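Local coordinates for erythrocyte membrane protein 1 (Plasmodium falciparum, PDB 2XU0), which belongs to a parasite surface adhesin and comprises the N-terminal segment and first Duffy-binding-like domain, which probably bind host-cell receptors during rosetting, at residues E254-W257 with T258-E262; Q263-K266 with A267-S271; E168-Y171 with I172-H176; L146-K149 with N150-T153. The protein carries 10 engineered substitutions. One frame throughout, in Å; residues are numbered along the deposited sequence. Where two conformers were deposited one is given.

Overall arrangement
All four contacts are local, three of them on helices of the Duffy-binding-like domain or running off their C-terminal ends. Contacts 1 and 2 lie in series on helix 249-268 and meet where Ile264 CD1 packs against Trp256 CZ3 and Trp257 CZ3. Contact 3, the end of helix 154-175, touches contact 2 through Ser271 and Leu268, their centres about 12 Å apart. Contact 4 is the loop leading into that same helix and touches none of the others. Contact 2 is the most buried and pairs tryptophan with aliphatic carbons. Contacts 1 and 3 are partly buried and mix helix bonds with polar side chains. Contact 4, with two exposed residues, is bonded through asparagine side chains.

Contact 1 (E254-W257 with T258-E262); sequences EDWW and TINRE
Thr258 folds its hydroxyl back onto Glu254 one turn earlier in helix 249-268 of the Duffy-binding-like domain, and this i to i+4 spacing also pairs Trp256 with Asn260 and Trp257 with Arg261.

Two carbonyls are each doubly gripped. Glu254 O receives Thr258 N at 3.1 Å, nearly straight at 171°, and Thr258 OG1 at 2.9 Å, from opposite faces of the carbonyl plane. OG1 lies beside its own backbone N, opposite the carbonyl carbon, which lets hydroxyl and amide converge there. Trp256 O takes both Asn260 N and Asn260 ND2 at 3.0 Å. A water lies 2.7 Å from Asp255 OD1 and 3.0 Å from Thr258 OG1 and bridges them. Tyr308 OH is a further partner of the threonine hydroxyl, while Asp255 OD2 bonds to Tyr240.

Both indoles serve as platforms. The Asn260 amide lies over one face of Trp256, its plane turned 33° from the ring, with ND2 3.3 Å above it near the rim. That amide also meets Leu48 O and Gly50 N. Within the helix, Trp257 is met by an aliphatic carbon; Arg204 adds a cation-pi contact. Asp307 OD2 ties the pair together, accepting from Trp257 NE1 and forming a salt bridge with Arg261 NE. The CH-pi contact itself is made by Arg261 CB, 4.1 Å from the centroid of the Trp257 five-membered ring and 24° off its normal.

Contact 2 (Q263-K266 with A267-S271); sequences QIWK and ALTCS
Trp265 O is approached by two groups of one residue: Thr269 N, a hydrogen bond of 3.1 Å bent to 140°, and Thr269 OG1, at 2.9 Å. The hydroxyl's share is not settled, because its single proton has another acceptor within reach; His297 ND1 is also a partner of this oxygen. A weak bond from Thr269 N to Lys266 O makes the same amide bifurcated. In the two preceding steps, at the end of helix 249-268, the bonds are regular, with Ala267 N to Gln263 O and Leu268 N to Ile264 O nearly straight.

The apolar part is built round Trp265. With chi1 of Thr269 at 54°, CG2 sits beside its own backbone N and over one indole face, 4.0 Å from the centroid of the five-membered ring in a CH-pi contact. Leu268 CD2 meets the benzo part obliquely, 3.8 Å from Trp265 CZ3. The indole N-H goes to Cys295 O, and Phe196 of helix 186-204 packs edge-to-face against the ring.

Just beyond, Cys270 forms the disulfide to Cys76. Thr269 therefore divides its work: its hydroxyl meets backbone and histidine polar atoms while its methyl covers the tryptophan, consistent with a polar branch satisfied within buried surroundings.

Contact 3 (E168-Y171 with I172-H176); sequences EGNY and IVNDH
Tyr171 reaches Asp175 across one turn at the C-terminal end of helix 154-175 in the Duffy-binding-like domain, and the same i to i+4 spacing joins Glu168 to Ile172 and Asn170 to Asn174.

The backbone bonds remain regular up to Asn174: Ile172 N to Glu168 O and Val173 N to Gly169 O are both 2.9 Å and almost straight at 173°. Asn170 O carries two donors, Asn174 N at 3.0 Å and, weakly, Asn174 ND2. The two asparagine side chains run alongside each other with amide planes 23° apart. Although Asn170 OD1 comes within 2.7 Å of Asn174 ND2, the angle is too poor for a hydrogen bond. His176 is the first residue to leave helical geometry; its NE2 bonds to Ser191 OG and its ND1 to Asp178 N.

Glu168 has several partners. A bend at chi2 brings its carboxylate across the end of Ile172, with OE2 3.4 Å from Ile172 CD1. OE1 forms a salt bridge with Arg104 and accepts from Cys139 N, while OE2 pairs with Ser195. This glutamate thus joins the helix to a loop and to helix 186-204.

Tyr171 OH also bonds to Arg104 N. Its link to the aspartate is short but weak, OH to Asp175 OD2 measuring 2.5 Å, and the ring also packs on Asp175 through CZ, which is 3.5 Å from Asp175 CB.

Contact 4 (L146-K149 with N150-T153); sequences LDNK and NTNT
An Asx turn at Asn148, in the loop before helix 154-175 of the Duffy-binding-like domain, brings this side chain against Asn150 and Thr151. Its defining bond, Asn150 N to Asn148 OD1 at 3.1 Å, is weak, and the stronger one goes on to Thr151 N, at 2.8 Å and nearly along the C=O axis, although the N-H itself is bent to 139°. The same OD1 also accepts Thr151 OG1 at 2.7 Å, a donor tilted 17° from the carbonyl plane. With chi1 at 57°, the Asn148 amide lies between its own backbone N and carbonyl carbon, which aims OD1 into the bend of the chain. The bonds found between 146-149 and 150-153 all use an asparagine side chain.

The loop is closed a second time further on, by Asn152 reaching back to Lys149. Its other amide atom, OD1, meets Lys227 NZ, and that ammonium is shared with Thr151 O, so one charge from helix 216-231 secures the loop.

Thr151 CB makes a van der Waals approach to the backbone oxygen Leu146 O at 3.6 Å. Apolar contact is loose, Leu146 CG lying 4.4 Å from Thr151 CG2, but both residues pack on Val224 of helix 216-231; both also touch the polar Asn160. Beyond the turn, Thr153 is the N-cap of helix 154-175, and Asp156 OD2 accepts from Thr153 N, as in a capping box, and from Asn152 N. In the second closure, Asn152 ND2 donates to Lys149 O at 2.9 Å; the carbonyl oxygen lies in the Asn152 amide plane, whereas the nitrogen stands well above the plane of the Lys149 carbonyl.

Contact 1 (E254-W257 with T258-E262)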
loop_
_atom_site.group_PDB
_atom_site.type_symbol
_atom_site.label_atom_id
_atom_site.label_comp_id
_atom_site.label_asym_id
_atom_site.label_seq_id
_atom_site.Cartn_x
_atom_site.Cartn_y
_atom_site.Cartn_z
ATOM N N GLU A 254 13.432 15.826 7.783
ATOM C CA GLU A 254 12.004 15.915 8.119
ATOM C C GLU A 254 11.426 17.239 7.643
ATOM O O GLU A 254 10.309 17.266 7.115
ATOM C CB GLU A 254 11.820 15.917 9.651
ATOM C CG GLU A 254 11.774 14.549 10.278
ATOM C CD GLU A 254 11.820 14.538 11.796
ATOM O OE1 GLU A 254 11.989 13.429 12.355
ATOM O OE2 GLU A 254 11.696 15.620 12.426
ATOM N N ASP A 255 12.136 18.355 7.969
ATOM C CA ASP A 255 11.713 19.714 7.624
ATOM C C ASP A 255 11.869 19.935 6.148
ATOM O O ASP A 255 10.985 20.514 5.537
ATOM C CB ASP A 255 12.506 20.752 8.429
ATOM C CG ASP A 255 12.090 20.768 9.882
ATOM O OD1 ASP A 255 11.191 19.963 10.258
ATOM O OD2 ASP A 255 12.600 21.619 10.630
ATOM N N TRP A 256 12.940 19.403 5.546
ATOM C CA TRP A 256 13.078 19.510 4.109
ATOM C C TRP A 256 11.852 18.884 3.446
ATOM O O TRP A 256 11.274 19.500 2.560
ATOM C CB TRP A 256 14.373 18.846 3.612
ATOM C CG TRP A 256 14.670 19.187 2.177
ATOM C CD1 TRP A 256 15.354 20.273 1.722
ATOM C CD2 TRP A 256 14.176 18.505 1.014
ATOM N NE1 TRP A 256 15.375 20.278 0.344
ATOM C CE2 TRP A 256 14.651 19.209 -0.118
ATOM C CE3 TRP A 256 13.382 17.357 0.814
ATOM C CZ2 TRP A 256 14.367 18.804 -1.429
ATOM C CZ3 TRP A 256 13.120 16.943 -0.487
ATOM C CH2 TRP A 256 13.592 17.675 -1.591
ATOM N N TRP A 257 11.435 17.674 3.892
ATOM C CA TRP A 257 10.277 17.005 3.311
ATOM C C TRP A 257 9.034 17.867 3.454
ATOM O O TRP A 257 8.358 18.162 2.472
ATOM C CB TRP A 257 10.044 15.608 3.924
ATOM C CG TRP A 257 8.810 14.951 3.358
ATOM C CD1 TRP A 257 7.571 14.915 3.931
ATOM C CD2 TRP A 257 8.637 14.502 2.005
ATOM N NE1 TRP A 257 6.665 14.335 3.068
ATOM C CE2 TRP A 257 7.276 14.137 1.854
ATOM C CE3 TRP A 257 9.511 14.344 0.910
ATOM C CZ2 TRP A 257 6.789 13.549 0.687
ATOM C CZ3 TRP A 257 9.026 13.765 -0.253
ATOM C CH2 TRP A 257 7.676 13.391 -0.365
ATOM N N THR A 258 8.735 18.251 4.690
ATOM C CA THR A 258 7.589 19.074 5.040
ATOM C C THR A 258 7.512 20.337 4.204
ATOM O O THR A 258 6.427 20.683 3.741
ATOM C CB THR A 258 7.608 19.343 6.539
ATOM O OG1 THR A 258 7.544 18.073 7.194
ATOM C CG2 THR A 258 6.435 20.209 6.994
ATOM N N ILE A 259 8.667 20.992 3.986
ATOM C CA ILE A 259 8.754 22.231 3.233
ATOM C C ILE A 259 8.511 22.039 1.742
ATOM O O ILE A 259 7.810 22.849 1.132
ATOM C CB ILE A 259 10.066 22.998 3.571
ATOM C CG1 ILE A 259 9.968 23.648 4.979
ATOM C CG2 ILE A 259 10.394 24.070 2.510
ATOM C CD1 ILE A 259 11.346 23.758 5.725
ATOM N N ASN A 260 9.033 20.949 1.165
ATOM C CA ASN A 260 8.918 20.722 -0.268
ATOM C C ASN A 260 7.855 19.749 -0.697
ATOM O O ASN A 260 7.705 19.539 -1.899
ATOM C CB ASN A 260 10.288 20.314 -0.832
ATOM C CG ASN A 260 11.321 21.402 -0.685
ATOM O OD1 ASN A 260 11.362 22.350 -1.463
ATOM N ND2 ASN A 260 12.098 21.346 0.373
ATOM N N ARG A 261 7.124 19.133 0.249
ATOM C CA ARG A 261 6.125 18.099 -0.076
ATOM C C ARG A 261 5.070 18.515 -1.089
ATOM O O ARG A 261 4.638 17.691 -1.880
ATOM C CB ARG A 261 5.495 17.477 1.191
ATOM C CG ARG A 261 4.573 18.424 1.966
ATOM C CD ARG A 261 4.126 17.836 3.293
ATOM N NE ARG A 261 3.178 16.728 3.136
ATOM C CZ ARG A 261 1.862 16.861 3.067
ATOM N NH1 ARG A 261 1.306 18.067 3.107
ATOM N NH2 ARG A 261 1.090 15.793 2.965
ATOM N N GLU A 262 4.676 19.800 -1.080
ATOM C CA GLU A 262 3.663 20.327 -1.983
ATOM C C GLU A 262 4.082 20.245 -3.446
ATOM O O GLU A 262 3.298 19.750 -4.239
ATOM C CB GLU A 262 3.280 21.750 -1.583
ATOM C CG GLU A 262 2.173 22.302 -2.456
ATOM C CD GLU A 262 1.861 23.757 -2.187
ATOM O OE1 GLU A 262 1.926 24.563 -3.144
ATOM O OE2 GLU A 262 1.539 24.090 -1.024
HETATM O O HOH W 1 8.765 18.894 9.751
#

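Contact 2 (Q263-K266 with A267-S271)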
loop_
_atom_site.group_PDB
_atom_site.type_symbol
_atom_site.label_atom_id
_atom_site.label_comp_id
_atom_site.label_asym_id
_atom_site.label_seq_id
_atom_site.Cartn_x
_atom_site.Cartn_y
_atom_site.Cartn_z
ATOM N N GLN A 263 5.295 20.716 -3.798
ATOM C CA GLN A 263 5.864 20.654 -5.166
ATOM C C GLN A 263 6.091 19.198 -5.562
ATOM O O GLN A 263 5.788 18.804 -6.700
ATOM C CB GLN A 263 7.228 21.355 -5.244
ATOM C CG GLN A 263 7.308 22.740 -4.656
ATOM C CD GLN A 263 8.701 23.282 -4.804
ATOM O OE1 GLN A 263 9.169 23.554 -5.918
ATOM N NE2 GLN A 263 9.400 23.431 -3.679
ATOM N N ILE A 264 6.590 18.379 -4.612
ATOM C CA ILE A 264 6.793 16.945 -4.849
ATOM C C ILE A 264 5.453 16.283 -5.265
ATOM O O ILE A 264 5.418 15.547 -6.259
ATOM C CB ILE A 264 7.514 16.253 -3.649
ATOM C CG1 ILE A 264 8.999 16.744 -3.569
ATOM C CG2 ILE A 264 7.462 14.685 -3.782
ATOM C CD1 ILE A 264 9.665 16.856 -2.099
ATOM N N TRP A 265 4.346 16.604 -4.553
ATOM C CA TRP A 265 3.010 16.060 -4.886
ATOM C C TRP A 265 2.598 16.514 -6.289
ATOM O O TRP A 265 1.959 15.742 -7.003
ATOM C CB TRP A 265 1.949 16.520 -3.875
ATOM C CG TRP A 265 0.559 15.989 -4.191
ATOM C CD1 TRP A 265 -0.473 16.678 -4.754
ATOM C CD2 TRP A 265 0.108 14.635 -4.051
ATOM N NE1 TRP A 265 -1.523 15.831 -5.011
ATOM C CE2 TRP A 265 -1.215 14.584 -4.532
ATOM C CE3 TRP A 265 0.688 13.458 -3.535
ATOM C CZ2 TRP A 265 -1.957 13.402 -4.541
ATOM C CZ3 TRP A 265 -0.046 12.288 -3.549
ATOM C CH2 TRP A 265 -1.363 12.271 -4.006
ATOM N N LYS A 266 2.906 17.803 -6.640
ATOM C CA LYS A 266 2.602 18.394 -7.956
ATOM C C LYS A 266 3.337 17.597 -9.036
ATOM O O LYS A 266 2.703 17.121 -9.955
ATOM C CB LYS A 266 2.977 19.895 -7.980
ATOM C CG LYS A 266 2.422 20.633 -9.187
ATOM C CD LYS A 266 2.628 22.139 -9.116
ATOM C CE LYS A 266 2.127 22.788 -10.391
ATOM N NZ LYS A 266 2.432 24.245 -10.443
ATOM N N ALA A 267 4.653 17.352 -8.874
ATOM C CA ALA A 267 5.397 16.529 -9.836
ATOM C C ALA A 267 4.815 15.100 -9.945
ATOM O O ALA A 267 4.575 14.599 -11.049
ATOM C CB ALA A 267 6.867 16.485 -9.448
ATOM N N LEU A 268 4.537 14.463 -8.791
ATOM C CA LEU A 268 3.987 13.112 -8.762
ATOM C C LEU A 268 2.699 12.962 -9.554
ATOM O O LEU A 268 2.449 11.894 -10.123
ATOM C CB LEU A 268 3.799 12.633 -7.291
ATOM C CG LEU A 268 3.245 11.191 -7.075
ATOM C CD1 LEU A 268 4.259 10.107 -7.531
ATOM C CD2 LEU A 268 2.888 10.980 -5.615
ATOM N N THR A 269 1.857 14.012 -9.546
ATOM C CA THR A 269 0.563 14.005 -10.238
ATOM C C THR A 269 0.603 14.615 -11.668
ATOM O O THR A 269 -0.454 14.693 -12.290
ATOM C CB THR A 269 -0.504 14.710 -9.406
ATOM O OG1 THR A 269 -0.005 16.010 -9.101
ATOM C CG2 THR A 269 -0.895 13.945 -8.158
ATOM N N CYS A 270 1.793 15.011 -12.191
ATOM C CA CYS A 270 1.968 15.547 -13.574
ATOM C C CYS A 270 1.132 14.766 -14.615
ATOM O O CYS A 270 0.433 15.373 -15.426
ATOM C CB CYS A 270 3.446 15.597 -13.983
ATOM S SG CYS A 270 4.417 16.914 -13.213
ATOM N N SER A 271 1.180 13.420 -14.556
ATOM C CA SER A 271 0.488 12.516 -15.490
ATOM C C SER A 271 -0.810 11.957 -14.963
ATOM O O SER A 271 -1.374 11.056 -15.585
ATOM C CB SER A 271 1.406 11.353 -15.861
ATOM O OG SER A 271 1.806 10.660 -14.688
#

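Contact 3 (E168-Y171 with I172-H176)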
loop_
_atom_site.group_PDB
_atom_site.type_symbol
_atom_site.label_atom_id
_atom_site.label_comp_id
_atom_site.label_asym_id
_atom_site.label_seq_id
_atom_site.Cartn_x
_atom_site.Cartn_y
_atom_site.Cartn_z
ATOM N N GLU A 168 7.739 8.030 -11.210
ATOM C CA GLU A 168 6.972 7.092 -10.366
ATOM C C GLU A 168 5.461 7.228 -10.654
ATOM O O GLU A 168 4.772 6.220 -10.849
ATOM C CB GLU A 168 7.285 7.339 -8.853
ATOM C CG GLU A 168 6.489 6.451 -7.897
ATOM C CD GLU A 168 6.597 4.945 -8.073
ATOM O OE1 GLU A 168 7.636 4.470 -8.592
ATOM O OE2 GLU A 168 5.672 4.234 -7.617
ATOM N N GLY A 169 4.981 8.480 -10.686
ATOM C CA GLY A 169 3.596 8.813 -11.007
ATOM C C GLY A 169 3.203 8.307 -12.378
ATOM O O GLY A 169 2.140 7.698 -12.548
ATOM N N ASN A 170 4.102 8.524 -13.377
ATOM C CA ASN A 170 3.855 8.022 -14.727
ATOM C C ASN A 170 3.692 6.528 -14.730
ATOM O O ASN A 170 2.713 6.040 -15.297
ATOM C CB ASN A 170 4.937 8.483 -15.698
ATOM C CG ASN A 170 4.332 9.107 -16.927
ATOM O OD1 ASN A 170 3.458 8.527 -17.593
ATOM N ND2 ASN A 170 4.713 10.339 -17.194
ATOM N N TYR A 171 4.565 5.782 -13.997
ATOM C CA TYR A 171 4.384 4.329 -13.961
ATOM C C TYR A 171 3.041 3.995 -13.347
ATOM O O TYR A 171 2.295 3.216 -13.933
ATOM C CB TYR A 171 5.525 3.558 -13.226
ATOM C CG TYR A 171 5.101 2.117 -13.002
ATOM C CD1 TYR A 171 5.248 1.165 -14.006
ATOM C CD2 TYR A 171 4.375 1.753 -11.868
ATOM C CE1 TYR A 171 4.712 -0.118 -13.876
ATOM C CE2 TYR A 171 3.802 0.490 -11.746
ATOM C CZ TYR A 171 4.006 -0.456 -12.736
ATOM O OH TYR A 171 3.474 -1.711 -12.599
ATOM N N ILE A 172 2.748 4.537 -12.115
ATOM C CA ILE A 172 1.508 4.188 -11.409
ATOM C C ILE A 172 0.306 4.409 -12.285
ATOM O O ILE A 172 -0.530 3.519 -12.422
ATOM C CB ILE A 172 1.344 4.917 -10.021
ATOM C CG1 ILE A 172 2.456 4.565 -8.983
ATOM C CG2 ILE A 172 -0.085 4.788 -9.460
ATOM C CD1 ILE A 172 2.527 3.178 -8.528
ATOM N N VAL A 173 0.189 5.618 -12.838
ATOM C CA VAL A 173 -0.968 5.985 -13.675
ATOM C C VAL A 173 -1.090 5.068 -14.885
ATOM O O VAL A 173 -2.201 4.658 -15.224
ATOM C CB VAL A 173 -0.904 7.477 -14.088
ATOM C CG1 VAL A 173 -1.939 7.804 -15.173
ATOM C CG2 VAL A 173 -1.079 8.382 -12.879
ATOM N N ASN A 174 0.042 4.732 -15.530
ATOM C CA ASN A 174 -0.032 3.906 -16.749
ATOM C C ASN A 174 -0.145 2.401 -16.595
ATOM O O ASN A 174 -0.334 1.702 -17.590
ATOM C CB ASN A 174 0.997 4.357 -17.796
ATOM C CG ASN A 174 0.671 5.740 -18.314
ATOM O OD1 ASN A 174 -0.367 5.956 -18.955
ATOM N ND2 ASN A 174 1.488 6.724 -17.951
ATOM N N ASP A 175 -0.097 1.896 -15.349
ATOM C CA ASP A 175 -0.217 0.464 -15.126
ATOM C C ASP A 175 -1.252 0.118 -14.075
ATOM O O ASP A 175 -1.483 -1.060 -13.787
ATOM C CB ASP A 175 1.161 -0.142 -14.818
ATOM C CG ASP A 175 1.234 -1.633 -15.083
ATOM O OD1 ASP A 175 0.859 -2.060 -16.202
ATOM O OD2 ASP A 175 1.586 -2.383 -14.148
ATOM N N HIS A 176 -1.935 1.151 -13.535
ATOM C CA HIS A 176 -2.940 0.959 -12.487
ATOM C C HIS A 176 -4.112 0.105 -12.943
ATOM O O HIS A 176 -4.595 0.315 -14.037
ATOM C CB HIS A 176 -3.437 2.307 -11.932
ATOM C CG HIS A 176 -4.098 2.158 -10.600
ATOM N ND1 HIS A 176 -5.421 1.792 -10.496
ATOM C CD2 HIS A 176 -3.579 2.283 -9.359
ATOM C CE1 HIS A 176 -5.673 1.704 -9.203
ATOM N NE2 HIS A 176 -4.593 1.990 -8.480
#

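Contact 4 (L146-K149 with N150-T153)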
loop_
_atom_site.group_PDB
_atom_site.type_symbol
_atom_site.label_atom_id
_atom_site.label_comp_id
_atom_site.label_asym_id
_atom_site.label_seq_id
_atom_site.Cartn_x
_atom_site.Cartn_y
_atom_site.Cartn_z
ATOM N N LEU A 146 23.475 10.694 -6.375
ATOM C CA LEU A 146 23.419 11.937 -5.623
ATOM C C LEU A 146 24.795 12.292 -5.065
ATOM O O LEU A 146 25.037 13.457 -4.747
ATOM C CB LEU A 146 22.385 11.791 -4.492
ATOM C CG LEU A 146 20.962 12.394 -4.649
ATOM C CD1 LEU A 146 20.489 12.471 -6.104
ATOM C CD2 LEU A 146 19.958 11.618 -3.808
ATOM N N ASP A 147 25.690 11.296 -4.934
ATOM C CA ASP A 147 27.041 11.520 -4.435
ATOM C C ASP A 147 27.910 11.930 -5.629
ATOM O O ASP A 147 28.491 11.080 -6.313
ATOM C CB ASP A 147 27.587 10.270 -3.713
ATOM C CG ASP A 147 28.841 10.476 -2.873
ATOM O OD1 ASP A 147 29.361 11.619 -2.840
ATOM O OD2 ASP A 147 29.298 9.501 -2.243
ATOM N N ASN A 148 27.912 13.245 -5.909
ATOM C CA ASN A 148 28.643 13.908 -6.992
ATOM C C ASN A 148 28.904 15.379 -6.648
ATOM O O ASN A 148 28.264 15.924 -5.744
ATOM C CB ASN A 148 27.906 13.777 -8.334
ATOM C CG ASN A 148 26.498 14.309 -8.315
ATOM O OD1 ASN A 148 26.260 15.505 -8.128
ATOM N ND2 ASN A 148 25.536 13.431 -8.523
ATOM N N LYS A 149 29.830 16.021 -7.385
ATOM C CA LYS A 149 30.248 17.412 -7.184
ATOM C C LYS A 149 29.182 18.444 -7.576
ATOM O O LYS A 149 29.328 19.619 -7.245
ATOM C CB LYS A 149 31.580 17.697 -7.914
ATOM C CG LYS A 149 32.754 16.808 -7.492
ATOM C CD LYS A 149 33.030 15.712 -8.525
ATOM C CE LYS A 149 34.207 14.846 -8.153
ATOM N NZ LYS A 149 34.556 13.895 -9.243
ATOM N N ASN A 150 28.113 18.006 -8.263
ATOM C CA ASN A 150 27.017 18.854 -8.744
ATOM C C ASN A 150 25.818 18.975 -7.791
ATOM O O ASN A 150 25.166 20.022 -7.789
ATOM C CB ASN A 150 26.539 18.383 -10.129
ATOM C CG ASN A 150 27.616 18.301 -11.198
ATOM O OD1 ASN A 150 28.500 19.167 -11.324
ATOM N ND2 ASN A 150 27.539 17.262 -12.020
ATOM N N THR A 151 25.509 17.916 -7.006
ATOM C CA THR A 151 24.365 17.898 -6.076
ATOM C C THR A 151 24.804 18.415 -4.698
ATOM O O THR A 151 25.333 17.640 -3.903
ATOM C CB THR A 151 23.706 16.498 -6.064
ATOM O OG1 THR A 151 23.706 15.958 -7.387
ATOM C CG2 THR A 151 22.282 16.522 -5.522
ATOM N N ASN A 152 24.593 19.725 -4.419
ATOM C CA ASN A 152 25.053 20.372 -3.185
ATOM C C ASN A 152 24.020 21.192 -2.415
ATOM O O ASN A 152 24.250 21.489 -1.237
ATOM C CB ASN A 152 26.255 21.289 -3.472
ATOM C CG ASN A 152 27.321 20.667 -4.322
ATOM O OD1 ASN A 152 28.157 19.902 -3.845
ATOM N ND2 ASN A 152 27.280 20.950 -5.613
ATOM N N THR A 153 22.944 21.638 -3.070
ATOM C CA THR A 153 21.945 22.485 -2.406
ATOM C C THR A 153 20.575 21.818 -2.320
ATOM O O THR A 153 20.320 20.823 -3.009
ATOM C CB THR A 153 21.809 23.832 -3.148
ATOM O OG1 THR A 153 21.248 23.599 -4.444
ATOM C CG2 THR A 153 23.136 24.610 -3.244
#